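Local coordinates for protein fatty Acyl-Adenylate Ligase (Escherichia coli, PDB 3PBK) that belongs to the AMP-binding family of the ANL clan and holds the ligand 5'-O-[(S)-(dodecanoyloxy)(hydroxy)phosphoryl]adenosine in a pocket, at residues Ala25-Ala29 and Val240-Leu244; Glu392-Arg398 and His412-Pro418; Asp474-Ile478 and Arg524-Phe529. All coordinates share one frame; numbering follows the deposited sequence.

Overall arrangement
Followed from the N terminus, the chain of this AMP-binding family member illustrates how a large fold is stitched by contacts of very different span. Contact 1 comes first and closes a loop of 210 residues, bringing the end of helix 229-241 back to helix 22-29. Contact 2 spans just 13 residues and pairs neighbouring strands of a small antiparallel sheet. Contact 3, with 45 residues between its segments, joins two helices near the C-terminal end. The three follow in series, so none nests within or crosses another. Contacts 1 and 3 lie on opposite sides of the chain's centre, their centres about 49 Å apart.

Contact 1. Residues Ala25-Ala29 and Val240-Leu244; sequences ALDYA and VATQL
Ala25, Leu26 and Ala29 of helix 22-29 meet Val240 and Ala241 at the end of helix 229-241, and these five residues form the buried, closely fitted half of the contact. The methyl of Ala25 points at its neighbour and lies 4.4 Å, CB to CB, from the methyl of Ala241, although CB of Ala241 is directed away from helix 22-29. One turn on, Ala29 CB sits 3.4 Å from Val240 O, a methyl laid against a backbone carbonyl. Val240 adds a single branch: with CG1 anti to the backbone N (chi1 159°), that methyl comes alongside the helix and reaches Leu26 CB at 4.2 Å. Tyr51 and Phe91, from two further helices, also pack on Val240. Small side chains thus let the two backbones come near, the CA atoms of Ala25 and Ala241 being 5.2 Å apart.

The setting is a beta-alpha-beta crossover. Helix 229-241 links the adjacent parallel strands 220-222 and 246-248 of the large mixed sheet, while helix 22-29 leads into strand 35-39, which lies beside 246-248 in that same sheet.

The other half, where Tyr28 and Gln243 meet, is partly exposed. Past Ala241 the chain turns, and Gln243, with a positive phi of 50°, points its CB back toward helix 22-29. Its CG lies in the plane of the Tyr28 ring, at the edge, 3.5 Å from CD2, and the same methylene comes within 4.2 Å of Ala29 CB. Ring and amide planes stand 75° apart, a glancing approach of bent chain to ring edge. No hydrogen bond joins the two segments here; the Tyr28 hydroxyl bonds instead to Pro13 O, and Arg15 makes a cation-pi contact with the ring.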
loop_
_atom_site.group_PDB
_atom_site.type_symbol
_atom_site.label_atom_id
_atom_site.label_comp_id
_atom_site.label_asym_id
_atom_site.label_seq_id
_atom_site.Cartn_x
_atom_site.Cartn_y
_atom_site.Cartn_z
ATOM N N ALA A 25 7.641 -13.759 -17.793
ATOM C CA ALA A 25 8.457 -12.674 -17.282
ATOM C C ALA A 25 9.729 -13.202 -16.606
ATOM O O ALA A 25 10.839 -12.831 -16.984
ATOM C CB ALA A 25 7.648 -11.801 -16.330
ATOM N N LEU A 26 9.574 -14.076 -15.621
ATOM C CA LEU A 26 10.720 -14.560 -14.871
ATOM C C LEU A 26 11.657 -15.407 -15.727
ATOM O O LEU A 26 12.868 -15.421 -15.508
ATOM C CB LEU A 26 10.265 -15.355 -13.645
ATOM C CG LEU A 26 11.352 -16.137 -12.903
ATOM C CD1 LEU A 26 12.490 -15.218 -12.524
ATOM C CD2 LEU A 26 10.781 -16.806 -11.681
ATOM N N ASP A 27 11.091 -16.130 -16.687
ATOM C CA ASP A 27 11.890 -16.958 -17.575
ATOM C C ASP A 27 12.921 -16.102 -18.273
ATOM O O ASP A 27 14.072 -16.504 -18.435
ATOM C CB ASP A 27 11.007 -17.633 -18.616
ATOM C CG ASP A 27 10.585 -19.024 -18.206
ATOM O OD1 ASP A 27 10.953 -19.461 -17.090
ATOM O OD2 ASP A 27 9.897 -19.688 -19.005
ATOM N N TYR A 28 12.497 -14.914 -18.682
ATOM C CA TYR A 28 13.378 -13.967 -19.335
ATOM C C TYR A 28 14.421 -13.390 -18.382
ATOM O O TYR A 28 15.554 -13.143 -18.789
ATOM C CB TYR A 28 12.570 -12.825 -19.943
ATOM C CG TYR A 28 13.416 -11.865 -20.741
ATOM C CD1 TYR A 28 13.715 -12.125 -22.073
ATOM C CD2 TYR A 28 13.927 -10.709 -20.168
ATOM C CE1 TYR A 28 14.489 -11.270 -22.812
ATOM C CE2 TYR A 28 14.707 -9.838 -20.902
ATOM C CZ TYR A 28 14.982 -10.128 -22.226
ATOM O OH TYR A 28 15.754 -9.282 -22.979
ATOM N N ALA A 29 14.041 -13.165 -17.125
ATOM C CA ALA A 29 14.927 -12.523 -16.156
ATOM C C ALA A 29 15.996 -13.474 -15.658
ATOM O O ALA A 29 17.069 -13.055 -15.245
ATOM C CB ALA A 29 14.134 -11.963 -14.990
ATOM N N VAL A 240 11.314 -7.991 -11.277
ATOM C CA VAL A 240 11.393 -9.255 -11.987
ATOM C C VAL A 240 11.014 -9.108 -13.457
ATOM O O VAL A 240 11.631 -9.723 -14.334
ATOM C CB VAL A 240 10.513 -10.310 -11.325
ATOM C CG1 VAL A 240 10.186 -11.410 -12.297
ATOM C CG2 VAL A 240 11.213 -10.867 -10.093
ATOM N N ALA A 241 10.010 -8.280 -13.729
ATOM C CA ALA A 241 9.493 -8.116 -15.091
ATOM C C ALA A 241 10.333 -7.129 -15.891
ATOM O O ALA A 241 10.061 -6.843 -17.055
ATOM C CB ALA A 241 8.052 -7.662 -15.041
ATOM N N THR A 242 11.372 -6.627 -15.246
ATOM C CA THR A 242 12.162 -5.544 -15.786
ATOM C C THR A 242 13.634 -5.947 -15.734
ATOM O O THR A 242 14.519 -5.195 -16.133
ATOM C CB THR A 242 11.883 -4.255 -14.980
ATOM O OG1 THR A 242 10.538 -3.807 -15.238
ATOM C CG2 THR A 242 12.839 -3.165 -15.362
ATOM N N GLN A 243 13.875 -7.164 -15.260
ATOM C CA GLN A 243 15.218 -7.700 -15.121
ATOM C C GLN A 243 16.144 -6.738 -14.408
ATOM O O GLN A 243 17.330 -6.672 -14.726
ATOM C CB GLN A 243 15.812 -8.056 -16.474
ATOM C CG GLN A 243 14.822 -8.641 -17.426
ATOM C CD GLN A 243 14.390 -7.633 -18.450
ATOM O OE1 GLN A 243 13.212 -7.541 -18.798
ATOM N NE2 GLN A 243 15.346 -6.848 -18.935
ATOM N N LEU A 244 15.585 -6.006 -13.443
ATOM C CA LEU A 244 16.303 -5.030 -12.615
ATOM C C LEU A 244 16.545 -5.546 -11.200
ATOM O O LEU A 244 15.678 -6.171 -10.606
ATOM C CB LEU A 244 15.498 -3.732 -12.513
ATOM C CG LEU A 244 15.438 -2.811 -13.728
ATOM C CD1 LEU A 244 14.954 -1.436 -13.316
ATOM C CD2 LEU A 244 16.793 -2.713 -14.396
#

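Contact 2. Residues Glu392-Arg398 and His412-Pro418; sequences EHGIEIR and HICISGP
Gly394 to Arg398 pair with His412 to Ser416 as the two strands of an antiparallel beta hairpin with a long connection, part of a small five-stranded sheet. Backbone hydrogen bonds come first. Glu396 and Cys414 exchange a matched pair, N to O 2.9 Å in each direction; Arg398 and His412 are bonded likewise. At the far end Gly394 N donates to Ser416 O at 2.8 Å, while the return bond is weak.

Apolar packing occupies the face of Ile395, Ile397, Ile413 and Ile415. Ile397 and Ile413 run side by side, CD1 of the former 3.8 Å from CG1 of the latter, and Leu453 of strand 452-458 covers Ile395, Ile397 and Ile413.

The opposite face is more polar. Arg398 extends from CG to NE, passing Cys414 SG at 3.6 Å from CD, and within its own strand its NE forms a salt bridge with Glu396 OE2 (3.1 Å), which approaches near the guanidinium plane. Trp439 adds a cation-pi contact to this arginine.

Beyond the strands a CH-pi contact takes over: Pro418 CD lies over one face of the His393 ring, 3.6 Å from its centroid and 27° off the normal.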
loop_
_atom_site.group_PDB
_atom_site.type_symbol
_atom_site.label_atom_id
_atom_site.label_comp_id
_atom_site.label_asym_id
_atom_site.label_seq_id
_atom_site.Cartn_x
_atom_site.Cartn_y
_atom_site.Cartn_z
ATOM N N GLU A 392 -3.930 3.375 -22.343
ATOM C CA GLU A 392 -4.938 2.325 -22.425
ATOM C C GLU A 392 -5.824 2.200 -21.186
ATOM O O GLU A 392 -6.738 1.378 -21.172
ATOM C CB GLU A 392 -4.309 0.982 -22.796
ATOM C CG GLU A 392 -3.643 0.987 -24.174
ATOM C CD GLU A 392 -3.113 -0.385 -24.597
ATOM O OE1 GLU A 392 -3.531 -1.400 -23.987
ATOM O OE2 GLU A 392 -2.290 -0.447 -25.547
ATOM N N HIS A 393 -5.572 3.018 -20.161
ATOM C CA HIS A 393 -6.410 3.014 -18.957
ATOM C C HIS A 393 -7.176 4.302 -18.853
ATOM O O HIS A 393 -6.680 5.340 -19.252
ATOM C CB HIS A 393 -5.559 2.845 -17.714
ATOM C CG HIS A 393 -4.649 1.673 -17.785
ATOM N ND1 HIS A 393 -4.928 0.479 -17.162
ATOM C CD2 HIS A 393 -3.482 1.491 -18.443
ATOM C CE1 HIS A 393 -3.963 -0.384 -17.416
ATOM N NE2 HIS A 393 -3.071 0.205 -18.192
ATOM N N GLY A 394 -8.381 4.243 -18.306
ATOM C CA GLY A 394 -9.187 5.436 -18.145
ATOM C C GLY A 394 -9.351 5.847 -16.697
ATOM O O GLY A 394 -9.372 4.996 -15.797
ATOM N N ILE A 395 -9.441 7.155 -16.463
ATOM C CA ILE A 395 -9.783 7.678 -15.141
ATOM C C ILE A 395 -10.885 8.698 -15.319
ATOM O O ILE A 395 -10.747 9.629 -16.094
ATOM C CB ILE A 395 -8.594 8.369 -14.440
ATOM C CG1 ILE A 395 -7.507 7.364 -14.061
ATOM C CG2 ILE A 395 -9.068 9.096 -13.190
ATOM C CD1 ILE A 395 -6.264 8.019 -13.502
ATOM N N GLU A 396 -11.983 8.525 -14.609
ATOM C CA GLU A 396 -13.128 9.389 -14.807
ATOM C C GLU A 396 -13.745 9.760 -13.461
ATOM O O GLU A 396 -13.830 8.930 -12.565
ATOM C CB GLU A 396 -14.143 8.683 -15.706
ATOM C CG GLU A 396 -15.426 9.452 -15.983
ATOM C CD GLU A 396 -16.186 8.886 -17.177
ATOM O OE1 GLU A 396 -15.646 8.918 -18.304
ATOM O OE2 GLU A 396 -17.321 8.398 -16.993
ATOM N N ILE A 397 -14.161 11.011 -13.310
ATOM C CA ILE A 397 -14.767 11.434 -12.059
ATOM C C ILE A 397 -16.280 11.427 -12.185
ATOM O O ILE A 397 -16.841 12.110 -13.036
ATOM C CB ILE A 397 -14.276 12.826 -11.620
ATOM C CG1 ILE A 397 -12.747 12.846 -11.523
ATOM C CG2 ILE A 397 -14.903 13.217 -10.291
ATOM C CD1 ILE A 397 -12.189 11.945 -10.443
ATOM N N ARG A 398 -16.938 10.640 -11.340
ATOM C CA ARG A 398 -18.395 10.525 -11.383
ATOM C C ARG A 398 -19.052 10.903 -10.074
ATOM O O ARG A 398 -18.451 10.813 -9.004
ATOM C CB ARG A 398 -18.825 9.109 -11.742
ATOM C CG ARG A 398 -18.296 8.623 -13.052
ATOM C CD ARG A 398 -18.661 7.177 -13.254
ATOM N NE ARG A 398 -18.182 6.702 -14.541
ATOM C CZ ARG A 398 -18.228 5.438 -14.924
ATOM N NH1 ARG A 398 -18.729 4.525 -14.098
ATOM N NH2 ARG A 398 -17.768 5.099 -16.125
ATOM N N HIS A 412 -16.513 10.472 -7.201
ATOM C CA HIS A 412 -15.931 9.116 -7.137
ATOM C C HIS A 412 -14.931 8.870 -8.262
ATOM O O HIS A 412 -15.288 8.940 -9.433
ATOM C CB HIS A 412 -17.018 8.049 -7.276
ATOM C CG HIS A 412 -18.089 8.114 -6.229
ATOM N ND1 HIS A 412 -18.352 9.249 -5.495
ATOM C CD2 HIS A 412 -18.993 7.189 -5.824
ATOM C CE1 HIS A 412 -19.354 9.017 -4.665
ATOM N NE2 HIS A 412 -19.765 7.774 -4.849
ATOM N N ILE A 413 -13.688 8.565 -7.912
ATOM C CA ILE A 413 -12.674 8.228 -8.904
ATOM C C ILE A 413 -12.924 6.839 -9.501
ATOM O O ILE A 413 -12.875 5.842 -8.796
ATOM C CB ILE A 413 -11.295 8.230 -8.258
ATOM C CG1 ILE A 413 -10.977 9.605 -7.692
ATOM C CG2 ILE A 413 -10.254 7.833 -9.256
ATOM C CD1 ILE A 413 -9.700 9.629 -6.865
ATOM N N CYS A 414 -13.189 6.771 -10.798
ATOM C CA CYS A 414 -13.458 5.494 -11.450
ATOM C C CYS A 414 -12.371 5.144 -12.452
ATOM O O CYS A 414 -11.920 5.990 -13.222
ATOM C CB CYS A 414 -14.811 5.512 -12.154
ATOM S SG CYS A 414 -16.211 5.795 -11.066
ATOM N N ILE A 415 -11.963 3.879 -12.443
ATOM C CA ILE A 415 -10.859 3.418 -13.272
ATOM C C ILE A 415 -11.312 2.326 -14.230
ATOM O O ILE A 415 -12.361 1.721 -14.030
ATOM C CB ILE A 415 -9.704 2.889 -12.408
ATOM C CG1 ILE A 415 -10.204 1.830 -11.424
ATOM C CG2 ILE A 415 -9.047 4.025 -11.657
ATOM C CD1 ILE A 415 -9.095 1.153 -10.633
ATOM N N SER A 416 -10.514 2.087 -15.270
ATOM C CA SER A 416 -10.807 1.058 -16.253
ATOM C C SER A 416 -9.582 0.805 -17.104
ATOM O O SER A 416 -8.699 1.655 -17.194
ATOM C CB SER A 416 -11.946 1.495 -17.164
ATOM O OG SER A 416 -11.485 2.449 -18.098
ATOM N N GLY A 417 -9.546 -0.358 -17.748
ATOM C CA GLY A 417 -8.391 -0.755 -18.534
ATOM C C GLY A 417 -7.845 -2.089 -18.079
ATOM O O GLY A 417 -8.322 -2.661 -17.110
ATOM N N PRO A 418 -6.810 -2.576 -18.763
ATOM C CA PRO A 418 -6.276 -3.940 -18.651
ATOM C C PRO A 418 -5.873 -4.340 -17.234
ATOM O O PRO A 418 -6.000 -5.515 -16.877
ATOM C CB PRO A 418 -5.029 -3.893 -19.525
ATOM C CG PRO A 418 -5.247 -2.751 -20.428
ATOM C CD PRO A 418 -5.981 -1.738 -19.632
#

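Contact 3. Residues Asp474-Ile478 and Arg524-Phe529; sequences DIEYI and RIQSEF
Phe529 N bonds to Ile525 O at 2.8 Å, the i to i+4 bond of a helical turn that leaves both side chains on the same side, toward Asp474, Ile475 and Ile478. The carbonyl of Phe529 is itself bound by Arg468. No hydrogen bond crosses between the two segments; the joint is largely apolar.

The Phe529 ring is touched on several sides. Ile475 CG1 stands over the centre of one face, 4.0 Å from the centroid and 7° off the normal, a CH-pi contact. Ile478 CD1 lies at the ring edge, in plane, 3.7 Å from CE1, and Asp474 CB comes to 3.6 Å from CZ. With CG1 anti to the carbonyl carbon (chi1 -63°) and the second torsion extended, Ile478 sends CD1 to Ile525 CG1 (3.6 Å), while its CG2 branch rests on the aliphatic part of Arg524, 3.8 Å from CD. Arg524 and Glu528 border this buried core from the exposed side.

Ile470 of strand 468-470 touches Ile475 and Phe529, and Leu502 of strand 500-505 touches Ile525. The axes of helix segments 474-478 and 524-529 approach to 10.4 Å at 140°, and Ile478 is a knob in the hole formed by Arg524, Ile525, Glu528 and Phe529.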
loop_
_atom_site.group_PDB
_atom_site.type_symbol
_atom_site.label_atom_id
_atom_site.label_comp_id
_atom_site.label_asym_id
_atom_site.label_seq_id
_atom_site.Cartn_x
_atom_site.Cartn_y
_atom_site.Cartn_z
ATOM N N ASP A 474 -7.883 17.407 7.442
ATOM C CA ASP A 474 -7.756 18.851 7.630
ATOM C C ASP A 474 -7.900 19.205 9.108
ATOM O O ASP A 474 -7.315 20.180 9.584
ATOM C CB ASP A 474 -8.812 19.607 6.828
ATOM C CG ASP A 474 -8.504 19.649 5.345
ATOM O OD1 ASP A 474 -7.393 19.216 4.961
ATOM O OD2 ASP A 474 -9.375 20.113 4.563
ATOM N N ILE A 475 -8.697 18.414 9.823
ATOM C CA ILE A 475 -8.893 18.600 11.249
ATOM C C ILE A 475 -7.756 17.945 12.009
ATOM O O ILE A 475 -7.218 18.536 12.934
ATOM C CB ILE A 475 -10.237 18.021 11.710
ATOM C CG1 ILE A 475 -11.376 18.934 11.267
ATOM C CG2 ILE A 475 -10.278 17.834 13.234
ATOM C CD1 ILE A 475 -12.721 18.528 11.819
ATOM N N GLU A 476 -7.382 16.730 11.614
ATOM C CA GLU A 476 -6.286 16.030 12.273
ATOM C C GLU A 476 -4.994 16.835 12.199
ATOM O O GLU A 476 -4.151 16.764 13.098
ATOM C CB GLU A 476 -6.078 14.659 11.655
ATOM C CG GLU A 476 -7.231 13.722 11.879
ATOM C CD GLU A 476 -7.349 12.675 10.782
ATOM O OE1 GLU A 476 -6.469 12.646 9.888
ATOM O OE2 GLU A 476 -8.328 11.890 10.811
ATOM N N TYR A 477 -4.840 17.601 11.122
ATOM C CA TYR A 477 -3.668 18.443 10.956
ATOM C C TYR A 477 -3.460 19.324 12.175
ATOM O O TYR A 477 -2.348 19.417 12.689
ATOM C CB TYR A 477 -3.812 19.311 9.716
ATOM C CG TYR A 477 -2.656 20.260 9.459
ATOM C CD1 TYR A 477 -1.497 19.817 8.837
ATOM C CD2 TYR A 477 -2.737 21.592 9.813
ATOM C CE1 TYR A 477 -0.452 20.667 8.590
ATOM C CE2 TYR A 477 -1.698 22.448 9.567
ATOM C CZ TYR A 477 -0.555 21.984 8.954
ATOM O OH TYR A 477 0.489 22.845 8.702
ATOM N N ILE A 478 -4.522 19.973 12.642
ATOM C CA ILE A 478 -4.416 20.846 13.808
ATOM C C ILE A 478 -3.819 20.114 15.001
ATOM O O ILE A 478 -3.004 20.673 15.734
ATOM C CB ILE A 478 -5.763 21.459 14.193
ATOM C CG1 ILE A 478 -6.273 22.347 13.059
ATOM C CG2 ILE A 478 -5.634 22.261 15.464
ATOM C CD1 ILE A 478 -7.702 22.782 13.243
ATOM N N ARG A 524 -9.045 25.667 19.115
ATOM C CA ARG A 524 -8.368 25.898 17.842
ATOM C C ARG A 524 -9.162 25.369 16.642
ATOM O O ARG A 524 -9.134 25.956 15.565
ATOM C CB ARG A 524 -6.969 25.286 17.878
ATOM C CG ARG A 524 -5.939 26.035 17.075
ATOM C CD ARG A 524 -4.573 25.396 17.271
ATOM N NE ARG A 524 -3.473 26.341 17.080
ATOM C CZ ARG A 524 -2.827 26.954 18.074
ATOM N NH1 ARG A 524 -3.168 26.715 19.344
ATOM N NH2 ARG A 524 -1.835 27.799 17.794
ATOM N N ILE A 525 -9.874 24.265 16.844
ATOM C CA ILE A 525 -10.687 23.659 15.802
ATOM C C ILE A 525 -12.024 24.384 15.621
ATOM O O ILE A 525 -12.537 24.475 14.507
ATOM C CB ILE A 525 -10.957 22.182 16.114
ATOM C CG1 ILE A 525 -9.692 21.348 15.905
ATOM C CG2 ILE A 525 -12.109 21.658 15.271
ATOM C CD1 ILE A 525 -9.737 19.973 16.584
ATOM N N GLN A 526 -12.595 24.901 16.705
ATOM C CA GLN A 526 -13.853 25.626 16.580
ATOM C C GLN A 526 -13.610 26.972 15.949
ATOM O O GLN A 526 -14.516 27.576 15.362
ATOM C CB GLN A 526 -14.555 25.823 17.920
ATOM C CG GLN A 526 -16.056 26.059 17.741
ATOM C CD GLN A 526 -16.665 26.901 18.841
ATOM O OE1 GLN A 526 -16.052 27.108 19.896
ATOM N NE2 GLN A 526 -17.881 27.400 18.602
ATOM N N SER A 527 -12.384 27.454 16.093
ATOM C CA SER A 527 -11.987 28.675 15.431
ATOM C C SER A 527 -11.856 28.399 13.949
ATOM O O SER A 527 -12.567 28.965 13.128
ATOM C CB SER A 527 -10.650 29.157 15.975
ATOM O OG SER A 527 -9.971 29.948 15.009
ATOM N N GLU A 528 -10.944 27.498 13.623
ATOM C CA GLU A 528 -10.607 27.171 12.253
ATOM C C GLU A 528 -11.764 26.644 11.416
ATOM O O GLU A 528 -11.859 26.966 10.227
ATOM C CB GLU A 528 -9.506 26.126 12.268
ATOM C CG GLU A 528 -8.136 26.670 12.632
ATOM C CD GLU A 528 -7.313 26.947 11.395
ATOM O OE1 GLU A 528 -7.916 27.403 10.382
ATOM O OE2 GLU A 528 -6.082 26.688 11.435
ATOM N N PHE A 529 -12.630 25.826 12.022
ATOM C CA PHE A 529 -13.607 25.033 11.261
ATOM C C PHE A 529 -15.081 25.305 11.553
ATOM O O PHE A 529 -15.949 24.896 10.781
ATOM C CB PHE A 529 -13.310 23.533 11.396
ATOM C CG PHE A 529 -12.163 23.071 10.545
ATOM C CD1 PHE A 529 -10.879 23.033 11.050
ATOM C CD2 PHE A 529 -12.367 22.700 9.229
ATOM C CE1 PHE A 529 -9.821 22.622 10.267
ATOM C CE2 PHE A 529 -11.311 22.289 8.443
ATOM C CZ PHE A 529 -10.037 22.250 8.966
#